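Local structure of probable cell division protein WhiA (Thermotoga maritima, 3HYI) at residues A[249-254]-A[275-280]. The protein is probably involved in cell division and chromosome segregation, pairing a degenerate LAGLIDADG homing endonuclease domain with a DNA-binding helix-turn-helix domain. Sequence-based numbering, arbitrary orientation. Where two conformers were deposited one is given.
Sequences RRVALV and SQIYSK
V251 reaches from helix 246-257 to I277 and K280, one turn apart on helix 274-288, and touches them with both of its methyls. CG1 lies against the I277 side chain, 4.0 Å from I277 CG1, while CG2 packs mainly on the aliphatic part of K280, 3.6 Å from K280 CD, and also lies near K280 CB and, at 4.2 Å, I277 CG1. The backbones are closest at this same point, with the CA atoms of V251 and I277 7.0 Å apart. The CB of V251 points toward the other helix; with CG1 opposite the backbone N (chi1 170°), CG2 falls beside that N and the fork opens toward both partners. I277 leaves its helix at a slant, and its CG1 branch, likewise opposite the backbone N (chi1 -152°), carries the end of the side chain in toward V251. The lysine chain runs roughly perpendicular to the valine. Its CB starts toward residues 249-254, but bends at chi3 and chi4 carry the tip away from V251 and its neighbours to D247, near the start of the same helix, where NZ forms a salt bridge. K280 thus gives its methylenes to the apolar seam and its charge to the seam's edge. No hydrogen bond joins the two segments directly. L263 and L266 of helix 263-268 close over I277, and V251 also touches L281 and I284, further along helix 274-288. Such a small hydrophobic core, shared by three helices, is typical of a helix-turn-helix domain, here with 263-268 and 274-288 lying in the predicted DNA-binding motif and 246-257 packed against them.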
ATOM      1  N   ARG A 249     -16.359  35.785 -36.612  1.00 27.87           N
ATOM      2  CA  ARG A 249     -17.780  36.039 -36.815  1.00 27.80           C
ATOM      3  C   ARG A 249     -18.640  34.836 -36.438  1.00 27.52           C
ATOM      4  O   ARG A 249     -19.668  34.989 -35.780  1.00 27.38           O
ATOM      5  CB  ARG A 249     -18.047  36.425 -38.264  1.00 27.92           C
ATOM      6  CG  ARG A 249     -19.508  36.680 -38.570  1.00 28.78           C
ATOM      7  CD  ARG A 249     -19.679  37.067 -40.014  1.00 30.20           C
ATOM      8  NE  ARG A 249     -19.381  35.936 -40.888  1.00 31.65           N
ATOM      9  CZ  ARG A 249     -20.251  34.987 -41.230  1.00 33.02           C
ATOM     10  NH1 ARG A 249     -21.508  35.025 -40.791  1.00 33.66           N
ATOM     11  NH2 ARG A 249     -19.868  33.994 -42.027  1.00 33.27           N
ATOM     12  N   ARG A 250     -18.217  33.648 -36.867  1.00 27.25           N
ATOM     13  CA  ARG A 250     -18.937  32.413 -36.562  1.00 27.11           C
ATOM     14  C   ARG A 250     -18.916  32.097 -35.071  1.00 27.06           C
ATOM     15  O   ARG A 250     -19.902  31.600 -34.524  1.00 27.05           O
ATOM     16  CB  ARG A 250     -18.343  31.238 -37.339  1.00 27.18           C
ATOM     17  CG  ARG A 250     -18.503  31.354 -38.843  1.00 27.58           C
ATOM     18  CD  ARG A 250     -18.113  30.058 -39.532  1.00 28.38           C
ATOM     19  NE  ARG A 250     -16.663  29.851 -39.536  1.00 29.00           N
ATOM     20  CZ  ARG A 250     -15.810  30.443 -40.374  1.00 29.41           C
ATOM     21  NH1 ARG A 250     -16.241  31.305 -41.295  1.00 29.79           N
ATOM     22  NH2 ARG A 250     -14.509  30.177 -40.292  1.00 29.52           N
ATOM     23  N   VAL A 251     -17.786  32.380 -34.426  1.00 27.12           N
ATOM     24  CA  VAL A 251     -17.622  32.159 -32.988  1.00 27.12           C
ATOM     25  C   VAL A 251     -18.513  33.099 -32.168  1.00 27.28           C
ATOM     26  O   VAL A 251     -19.096  32.686 -31.160  1.00 27.42           O
ATOM     27  CB  VAL A 251     -16.142  32.327 -32.567  1.00 27.14           C
ATOM     28  CG1 VAL A 251     -15.995  32.341 -31.049  1.00 26.94           C
ATOM     29  CG2 VAL A 251     -15.294  31.216 -33.178  1.00 26.91           C
ATOM     30  N   ALA A 252     -18.613  34.353 -32.608  1.00 27.33           N
ATOM     31  CA  ALA A 252     -19.480  35.345 -31.966  1.00 27.34           C
ATOM     32  C   ALA A 252     -20.948  34.948 -32.066  1.00 27.38           C
ATOM     33  O   ALA A 252     -21.687  35.046 -31.089  1.00 27.45           O
ATOM     34  CB  ALA A 252     -19.264  36.722 -32.584  1.00 27.30           C
ATOM     35  N   LEU A 253     -21.362  34.498 -33.250  1.00 27.41           N
ATOM     36  CA  LEU A 253     -22.737  34.047 -33.474  1.00 27.38           C
ATOM     37  C   LEU A 253     -23.101  32.820 -32.632  1.00 27.35           C
ATOM     38  O   LEU A 253     -24.150  32.794 -31.992  1.00 27.34           O
ATOM     39  CB  LEU A 253     -22.966  33.733 -34.958  1.00 27.37           C
ATOM     40  CG  LEU A 253     -23.010  34.920 -35.924  1.00 27.26           C
ATOM     41  CD1 LEU A 253     -23.171  34.423 -37.350  1.00 27.19           C
ATOM     42  CD2 LEU A 253     -24.129  35.884 -35.564  1.00 27.19           C
ATOM     43  N   VAL A 254     -22.234  31.812 -32.639  1.00 27.37           N
ATOM     44  CA  VAL A 254     -22.479  30.572 -31.898  1.00 27.44           C
ATOM     45  C   VAL A 254     -22.581  30.812 -30.385  1.00 27.30           C
ATOM     46  O   VAL A 254     -23.446  30.240 -29.724  1.00 27.23           O
ATOM     47  CB  VAL A 254     -21.400  29.497 -32.215  1.00 27.49           C
ATOM     48  CG1 VAL A 254     -21.343  28.438 -31.134  1.00 27.76           C
ATOM     49  CG2 VAL A 254     -21.684  28.852 -33.565  1.00 27.50           C
ATOM     50  N   SER A 275      -9.726  25.066 -26.554  1.00 25.32           N
ATOM     51  CA  SER A 275      -8.655  26.068 -26.532  1.00 25.45           C
ATOM     52  C   SER A 275      -8.723  26.994 -27.749  1.00 25.55           C
ATOM     53  O   SER A 275      -8.500  28.199 -27.635  1.00 25.48           O
ATOM     54  CB  SER A 275      -7.281  25.393 -26.468  1.00 25.40           C
ATOM     55  OG  SER A 275      -6.963  24.761 -27.696  1.00 25.60           O
ATOM     56  N   GLN A 276      -9.029  26.416 -28.909  1.00 25.69           N
ATOM     57  CA  GLN A 276      -9.167  27.182 -30.148  1.00 25.90           C
ATOM     58  C   GLN A 276     -10.302  28.182 -30.089  1.00 26.02           C
ATOM     59  O   GLN A 276     -10.136  29.334 -30.491  1.00 25.94           O
ATOM     60  CB  GLN A 276      -9.426  26.257 -31.325  1.00 25.96           C
ATOM     61  CG  GLN A 276      -8.265  25.376 -31.662  1.00 26.25           C
ATOM     62  CD  GLN A 276      -8.560  24.493 -32.843  1.00 26.34           C
ATOM     63  OE1 GLN A 276      -9.515  23.721 -32.831  1.00 26.65           O
ATOM     64  NE2 GLN A 276      -7.740  24.603 -33.880  1.00 26.73           N
ATOM     65  N   ILE A 277     -11.461  27.737 -29.609  1.00 26.21           N
ATOM     66  CA  ILE A 277     -12.613  28.622 -29.520  1.00 26.48           C
ATOM     67  C   ILE A 277     -12.382  29.664 -28.427  1.00 26.56           C
ATOM     68  O   ILE A 277     -12.899  30.780 -28.495  1.00 26.38           O
ATOM     69  CB  ILE A 277     -13.942  27.863 -29.285  1.00 26.57           C
ATOM     70  CG1 ILE A 277     -15.104  28.670 -29.871  1.00 27.17           C
ATOM     71  CG2 ILE A 277     -14.184  27.601 -27.807  1.00 26.53           C
ATOM     72  CD1 ILE A 277     -16.375  27.876 -30.077  1.00 27.58           C
ATOM     73  N   TYR A 278     -11.574  29.298 -27.439  1.00 26.68           N
ATOM     74  CA  TYR A 278     -11.259  30.199 -26.352  1.00 26.74           C
ATOM     75  C   TYR A 278     -10.299  31.320 -26.779  1.00 26.56           C
ATOM     76  O   TYR A 278     -10.459  32.463 -26.350  1.00 26.49           O
ATOM     77  CB  TYR A 278     -10.686  29.412 -25.182  1.00 26.99           C
ATOM     78  CG  TYR A 278     -10.296  30.304 -24.055  1.00 27.35           C
ATOM     79  CD1 TYR A 278     -11.265  30.980 -23.324  1.00 27.85           C
ATOM     80  CD2 TYR A 278      -8.960  30.512 -23.743  1.00 27.84           C
ATOM     81  CE1 TYR A 278     -10.915  31.825 -22.293  1.00 28.10           C
ATOM     82  CE2 TYR A 278      -8.595  31.353 -22.712  1.00 28.05           C
ATOM     83  CZ  TYR A 278      -9.576  32.008 -21.989  1.00 28.23           C
ATOM     84  OH  TYR A 278      -9.216  32.846 -20.960  1.00 28.51           O
ATOM     85  N   SER A 279      -9.311  30.987 -27.614  1.00 26.44           N
ATOM     86  CA  SER A 279      -8.374  31.980 -28.143  0.50 26.37           C
ATOM     87  C   SER A 279      -9.114  33.004 -28.996  1.00 26.35           C
ATOM     88  O   SER A 279      -8.813  34.197 -28.957  1.00 26.28           O
ATOM     89  CB  SER A 279      -7.286  31.306 -28.982  0.50 26.34           C
ATOM     90  OG  SER A 279      -6.547  30.377 -28.208  0.50 26.12           O
ATOM     91  N   LYS A 280     -10.083  32.523 -29.769  1.00 26.26           N
ATOM     92  CA  LYS A 280     -10.885  33.387 -30.629  1.00 26.21           C
ATOM     93  C   LYS A 280     -11.795  34.313 -29.839  1.00 26.25           C
ATOM     94  O   LYS A 280     -11.983  35.474 -30.212  1.00 26.08           O
ATOM     95  CB  LYS A 280     -11.718  32.547 -31.588  1.00 26.22           C
ATOM     96  CG  LYS A 280     -10.910  32.026 -32.736  1.00 26.03           C
ATOM     97  CD  LYS A 280     -11.710  31.049 -33.558  1.00 26.13           C
ATOM     98  CE  LYS A 280     -10.813  29.985 -34.144  1.00 26.21           C
ATOM     99  NZ  LYS A 280      -9.799  30.571 -35.068  1.00 26.30           N
TER